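Local coordinates for protein beta-catenin homolog sys-1 (Caenorhabditis elegans, PDB 3C2G) that acts as a beta-catenin-type transcription coregulator in the Wnt signalling asymmetry pathway, directly binding the TCF transcription factor POP-1 to activate or repress target genes, at residues L173-F177 and I190-F194; I119-I123 and V140-F144. All blocks are in the same frame, centred on the assembly; numbering follows the deposited sequence.

Contact 1 (L173-F177 and I190-F194); sequences LSEYF and IFIIF
In L173-F177, L173 and S174 lie on helix 167-174, and the backbone hydrogen bonds are Y176 N to L173 O (3.2 Å) and F177 N to S174 O (2.8 Å). I190-F194 is regular helix near the start of helix 189-198. The backbones come closest at L173 and I190, whose CA atoms lie 6.5 Å apart. Apolar side-chain packing centres on L173, a branched side chain able to reach several neighbours: its CD2 is 4.2 Å from I190 CG1, its CD1 3.6 Å from I193 CG2, and its CB 3.6 Å from F194 CE2. Consecutive helices packed through such apolar faces are the building plan of the armadillo domain, to which both segments belong. Two CH-pi contacts use flat ring faces as seats for methyl groups: I190 CD1 stands 3.5 Å from the centroid of the Y176 ring, and L173 CD1, with L173 in the m, t rotamer, 4.2 Å from that of F194. F177, F191 and F194 form an aromatic cluster; phenylalanine suits this buried site because its large ring fills space between the backbones without a polar group to satisfy. F177 and F194 have planes 21° apart but slide past each other with little overlap, centroids 5.6 Å apart and F177 CE2 3.4 Å from F194 CE2; F177 and F191 meet obliquely at 42°, with F177 CZ 3.8 Å from F191 CE1. F177 CZ also lies 3.8 Å from I190 CG2. Of the polar groups, S174 OG touches the edge of F194 (3.9 Å to CZ) while hydrogen-bonding to V170 O, and Y176 OH probably hydrogen-bonds to I123 O.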
loop_
_atom_site.group_PDB
_atom_site.type_symbol
_atom_site.label_atom_id
_atom_site.label_comp_id
_atom_site.label_asym_id
_atom_site.label_seq_id
_atom_site.Cartn_x
_atom_site.Cartn_y
_atom_site.Cartn_z
ATOM N N LEU A 173 -16.529 -14.127 -15.586
ATOM C CA LEU A 173 -15.648 -12.961 -15.511
ATOM C C LEU A 173 -14.193 -13.351 -15.782
ATOM O O LEU A 173 -13.465 -12.609 -16.454
ATOM C CB LEU A 173 -15.745 -12.261 -14.150
ATOM C CG LEU A 173 -17.039 -11.573 -13.687
ATOM C CD1 LEU A 173 -16.905 -11.194 -12.227
ATOM C CD2 LEU A 173 -17.426 -10.339 -14.523
ATOM N N SER A 174 -13.785 -14.518 -15.268
ATOM C CA SER A 174 -12.408 -14.984 -15.386
ATOM C C SER A 174 -12.034 -15.313 -16.807
ATOM O O SER A 174 -10.860 -15.237 -17.165
ATOM C CB SER A 174 -12.171 -16.219 -14.522
ATOM O OG SER A 174 -12.201 -15.870 -13.156
ATOM N N GLU A 175 -13.016 -15.702 -17.614
ATOM C CA GLU A 175 -12.736 -16.082 -18.993
ATOM C C GLU A 175 -12.155 -14.886 -19.762
ATOM O O GLU A 175 -11.421 -15.062 -20.726
ATOM C CB GLU A 175 -13.979 -16.672 -19.676
ATOM C CG GLU A 175 -13.674 -17.425 -20.987
ATOM C CD GLU A 175 -14.898 -18.091 -21.641
ATOM O OE1 GLU A 175 -15.875 -18.430 -20.918
ATOM O OE2 GLU A 175 -14.873 -18.289 -22.887
ATOM N N TYR A 176 -12.451 -13.672 -19.308
ATOM C CA TYR A 176 -11.871 -12.486 -19.915
ATOM C C TYR A 176 -10.382 -12.333 -19.607
ATOM O O TYR A 176 -9.692 -11.547 -20.252
ATOM C CB TYR A 176 -12.601 -11.223 -19.484
ATOM C CG TYR A 176 -13.959 -11.008 -20.107
ATOM C CD1 TYR A 176 -14.117 -10.143 -21.188
ATOM C CD2 TYR A 176 -15.099 -11.630 -19.587
ATOM C CE1 TYR A 176 -15.365 -9.900 -21.736
ATOM C CE2 TYR A 176 -16.336 -11.414 -20.141
ATOM C CZ TYR A 176 -16.470 -10.544 -21.216
ATOM O OH TYR A 176 -17.716 -10.305 -21.770
ATOM N N PHE A 177 -9.889 -13.084 -18.631
ATOM C CA PHE A 177 -8.477 -13.019 -18.288
ATOM C C PHE A 177 -7.678 -14.184 -18.865
ATOM O O PHE A 177 -6.509 -14.387 -18.506
ATOM C CB PHE A 177 -8.290 -12.897 -16.775
ATOM C CG PHE A 177 -8.816 -11.609 -16.198
ATOM C CD1 PHE A 177 -8.811 -10.435 -16.943
ATOM C CD2 PHE A 177 -9.290 -11.565 -14.892
ATOM C CE1 PHE A 177 -9.293 -9.249 -16.413
ATOM C CE2 PHE A 177 -9.765 -10.378 -14.345
ATOM C CZ PHE A 177 -9.766 -9.211 -15.118
ATOM N N ILE A 190 -15.519 -5.224 -15.637
ATOM C CA ILE A 190 -15.010 -6.491 -15.129
ATOM C C ILE A 190 -14.132 -6.282 -13.890
ATOM O O ILE A 190 -14.174 -7.084 -12.961
ATOM C CB ILE A 190 -14.256 -7.271 -16.216
ATOM C CG1 ILE A 190 -15.267 -7.886 -17.184
ATOM C CG2 ILE A 190 -13.419 -8.381 -15.618
ATOM C CD1 ILE A 190 -14.770 -8.002 -18.593
ATOM N N PHE A 191 -13.377 -5.187 -13.862
ATOM C CA PHE A 191 -12.583 -4.857 -12.687
ATOM C C PHE A 191 -13.440 -4.385 -11.530
ATOM O O PHE A 191 -13.253 -4.827 -10.400
ATOM C CB PHE A 191 -11.489 -3.835 -13.027
ATOM C CG PHE A 191 -10.430 -4.386 -13.941
ATOM C CD1 PHE A 191 -9.417 -5.193 -13.437
ATOM C CD2 PHE A 191 -10.469 -4.125 -15.312
ATOM C CE1 PHE A 191 -8.434 -5.719 -14.281
ATOM C CE2 PHE A 191 -9.504 -4.646 -16.166
ATOM C CZ PHE A 191 -8.479 -5.446 -15.656
ATOM N N ILE A 192 -14.378 -3.487 -11.813
ATOM C CA ILE A 192 -15.309 -2.976 -10.797
ATOM C C ILE A 192 -15.991 -4.112 -10.034
ATOM O O ILE A 192 -16.041 -4.088 -8.810
ATOM C CB ILE A 192 -16.358 -2.036 -11.429
ATOM C CG1 ILE A 192 -15.667 -0.847 -12.127
ATOM C CG2 ILE A 192 -17.354 -1.550 -10.389
ATOM C CD1 ILE A 192 -14.748 -0.002 -11.215
ATOM N N ILE A 193 -16.453 -5.125 -10.760
ATOM C CA ILE A 193 -17.153 -6.262 -10.179
ATOM C C ILE A 193 -16.235 -7.150 -9.328
ATOM O O ILE A 193 -16.590 -7.509 -8.207
ATOM C CB ILE A 193 -17.861 -7.105 -11.275
ATOM C CG1 ILE A 193 -18.904 -6.253 -12.001
ATOM C CG2 ILE A 193 -18.504 -8.340 -10.671
ATOM C CD1 ILE A 193 -19.219 -6.711 -13.392
ATOM N N PHE A 194 -15.072 -7.514 -9.862
ATOM C CA PHE A 194 -14.050 -8.218 -9.082
ATOM C C PHE A 194 -13.708 -7.457 -7.805
ATOM O O PHE A 194 -13.728 -8.020 -6.719
ATOM C CB PHE A 194 -12.786 -8.467 -9.901
ATOM C CG PHE A 194 -12.785 -9.780 -10.614
ATOM C CD1 PHE A 194 -12.910 -10.972 -9.903
ATOM C CD2 PHE A 194 -12.653 -9.835 -11.990
ATOM C CE1 PHE A 194 -12.923 -12.205 -10.551
ATOM C CE2 PHE A 194 -12.660 -11.065 -12.652
ATOM C CZ PHE A 194 -12.796 -12.253 -11.928
#

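Contact 2 (I119-I123 and V140-F144)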
loop_
_atom_site.group_PDB
_atom_site.type_symbol
_atom_site.label_atom_id
_atom_site.label_comp_id
_atom_site.label_asym_id
_atom_site.label_seq_id
_atom_site.Cartn_x
_atom_site.Cartn_y
_atom_site.Cartn_z
ATOM N N ILE A 119 -28.761 -12.940 -16.452
ATOM C CA ILE A 119 -27.989 -11.703 -16.563
ATOM C C ILE A 119 -26.523 -12.026 -16.823
ATOM O O ILE A 119 -25.956 -11.620 -17.835
ATOM C CB ILE A 119 -28.131 -10.817 -15.291
ATOM C CG1 ILE A 119 -29.477 -10.083 -15.290
ATOM C CG2 ILE A 119 -26.965 -9.831 -15.156
ATOM C CD1 ILE A 119 -29.567 -8.912 -16.232
ATOM N N CYS A 120 -25.931 -12.786 -15.915
ATOM C CA CYS A 120 -24.548 -13.162 -16.028
ATOM C C CYS A 120 -24.258 -13.866 -17.363
ATOM O O CYS A 120 -23.157 -13.752 -17.907
ATOM C CB CYS A 120 -24.145 -14.003 -14.818
ATOM S SG CYS A 120 -23.126 -15.411 -15.207
ATOM N N ASN A 121 -25.251 -14.557 -17.908
ATOM C CA ASN A 121 -25.098 -15.158 -19.225
ATOM C C ASN A 121 -24.938 -14.155 -20.363
ATOM O O ASN A 121 -24.270 -14.436 -21.347
ATOM C CB ASN A 121 -26.239 -16.104 -19.544
ATOM C CG ASN A 121 -25.804 -17.216 -20.463
ATOM O OD1 ASN A 121 -25.874 -17.099 -21.696
ATOM N ND2 ASN A 121 -25.291 -18.293 -19.869
ATOM N N LEU A 122 -25.546 -12.985 -20.221
ATOM C CA LEU A 122 -25.457 -11.945 -21.236
ATOM C C LEU A 122 -24.071 -11.267 -21.336
ATOM O O LEU A 122 -23.790 -10.600 -22.333
ATOM C CB LEU A 122 -26.542 -10.898 -21.008
ATOM C CG LEU A 122 -27.987 -11.371 -21.196
ATOM C CD1 LEU A 122 -28.929 -10.673 -20.224
ATOM C CD2 LEU A 122 -28.441 -11.156 -22.601
ATOM N N ILE A 123 -23.220 -11.422 -20.318
ATOM C CA ILE A 123 -21.845 -10.903 -20.400
ATOM C C ILE A 123 -20.811 -11.991 -20.677
ATOM O O ILE A 123 -19.614 -11.770 -20.530
ATOM C CB ILE A 123 -21.422 -10.089 -19.160
ATOM C CG1 ILE A 123 -21.607 -10.909 -17.878
ATOM C CG2 ILE A 123 -22.152 -8.748 -19.136
ATOM C CD1 ILE A 123 -21.020 -10.255 -16.658
ATOM N N VAL A 140 -25.452 -4.647 -19.899
ATOM C CA VAL A 140 -25.378 -5.323 -18.616
ATOM C C VAL A 140 -24.150 -4.877 -17.788
ATOM O O VAL A 140 -24.247 -4.724 -16.565
ATOM C CB VAL A 140 -25.415 -6.844 -18.798
ATOM C CG1 VAL A 140 -25.148 -7.560 -17.475
ATOM C CG2 VAL A 140 -26.772 -7.271 -19.383
ATOM N N PHE A 141 -23.016 -4.644 -18.456
ATOM C CA PHE A 141 -21.845 -4.057 -17.781
ATOM C C PHE A 141 -22.148 -2.681 -17.208
ATOM O O PHE A 141 -21.685 -2.363 -16.123
ATOM C CB PHE A 141 -20.605 -3.996 -18.691
ATOM C CG PHE A 141 -19.924 -5.325 -18.873
ATOM C CD1 PHE A 141 -19.399 -6.010 -17.781
ATOM C CD2 PHE A 141 -19.801 -5.888 -20.129
ATOM C CE1 PHE A 141 -18.767 -7.230 -17.941
ATOM C CE2 PHE A 141 -19.185 -7.103 -20.299
ATOM C CZ PHE A 141 -18.660 -7.782 -19.198
ATOM N N GLN A 142 -22.927 -1.872 -17.922
ATOM C CA GLN A 142 -23.350 -0.572 -17.378
ATOM C C GLN A 142 -24.289 -0.687 -16.162
ATOM O O GLN A 142 -24.274 0.172 -15.279
ATOM C CB GLN A 142 -24.016 0.273 -18.452
ATOM C CG GLN A 142 -23.057 1.035 -19.343
ATOM C CD GLN A 142 -23.749 1.548 -20.585
ATOM O OE1 GLN A 142 -24.296 2.657 -20.595
ATOM N NE2 GLN A 142 -23.766 0.727 -21.636
ATOM N N ILE A 143 -25.102 -1.743 -16.130
ATOM C CA ILE A 143 -26.039 -1.974 -15.037
ATOM C C ILE A 143 -25.278 -2.346 -13.758
ATOM O O ILE A 143 -25.567 -1.816 -12.685
ATOM C CB ILE A 143 -27.080 -3.066 -15.425
ATOM C CG1 ILE A 143 -28.121 -2.492 -16.399
ATOM C CG2 ILE A 143 -27.742 -3.673 -14.198
ATOM C CD1 ILE A 143 -28.818 -3.561 -17.259
ATOM N N PHE A 144 -24.305 -3.250 -13.887
ATOM C CA PHE A 144 -23.414 -3.593 -12.783
ATOM C C PHE A 144 -22.662 -2.370 -12.289
ATOM O O PHE A 144 -22.631 -2.097 -11.099
ATOM C CB PHE A 144 -22.415 -4.645 -13.215
ATOM C CG PHE A 144 -22.936 -6.035 -13.146
ATOM C CD1 PHE A 144 -23.266 -6.603 -11.930
ATOM C CD2 PHE A 144 -23.066 -6.797 -14.296
ATOM C CE1 PHE A 144 -23.748 -7.914 -11.862
ATOM C CE2 PHE A 144 -23.539 -8.114 -14.235
ATOM C CZ PHE A 144 -23.880 -8.669 -13.014
#
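This is a buried, wholly apolar helix-to-helix contact in the N-terminal part of the armadillo domain, between the end of helix 115-122 and the middle of helix 134-150. The CA atoms of I123 and V140 come closest, at 6.8 Å. V140, compact and beta-branched, fits between I119 and I123: its CG1 lies 3.7 Å from I119 CG2 and 3.6 Å from I123 CG2, while its CG2 is 4.0 Å from L122 CB. I123, just past the helix, also sets its CG2 over one face of the F141 ring, a CH-pi contact with 3.6 Å between methyl carbon and centroid. The broad ring of F144 reaches both isoleucines, with CZ 3.9 Å from I119 CG2 and CE2 4.1 Å from I123 CD1. W78 and L82 of helix 71-90 pack against L122 and V140, respectively. Cohesion between these two segments therefore rests on shape complementarity and exclusion of water, with methyl groups and aromatic rings supplying the surfaces.

How the contacts relate
Contact 2 closes before contact 1 opens, so the two follow in series along the chain, their centres 12 Å apart on the same side of the chain's centre. They share no helix but abut directly. Helix 134-150 of contact 2 packs on helix 189-198 of contact 1: F141 CE1 is 3.6 Å from I190 CG1, and F144 CG 3.8 Å from I193 CD1. A polar link joins the other two segments, since Y176 OH lies 2.7 Å from I123 O, a probable hydrogen bond. Stacking of successive helical units with a continuous apolar core is how an armadillo domain builds its elongated superhelical scaffold, the platform with which beta-catenins bind TCF partners.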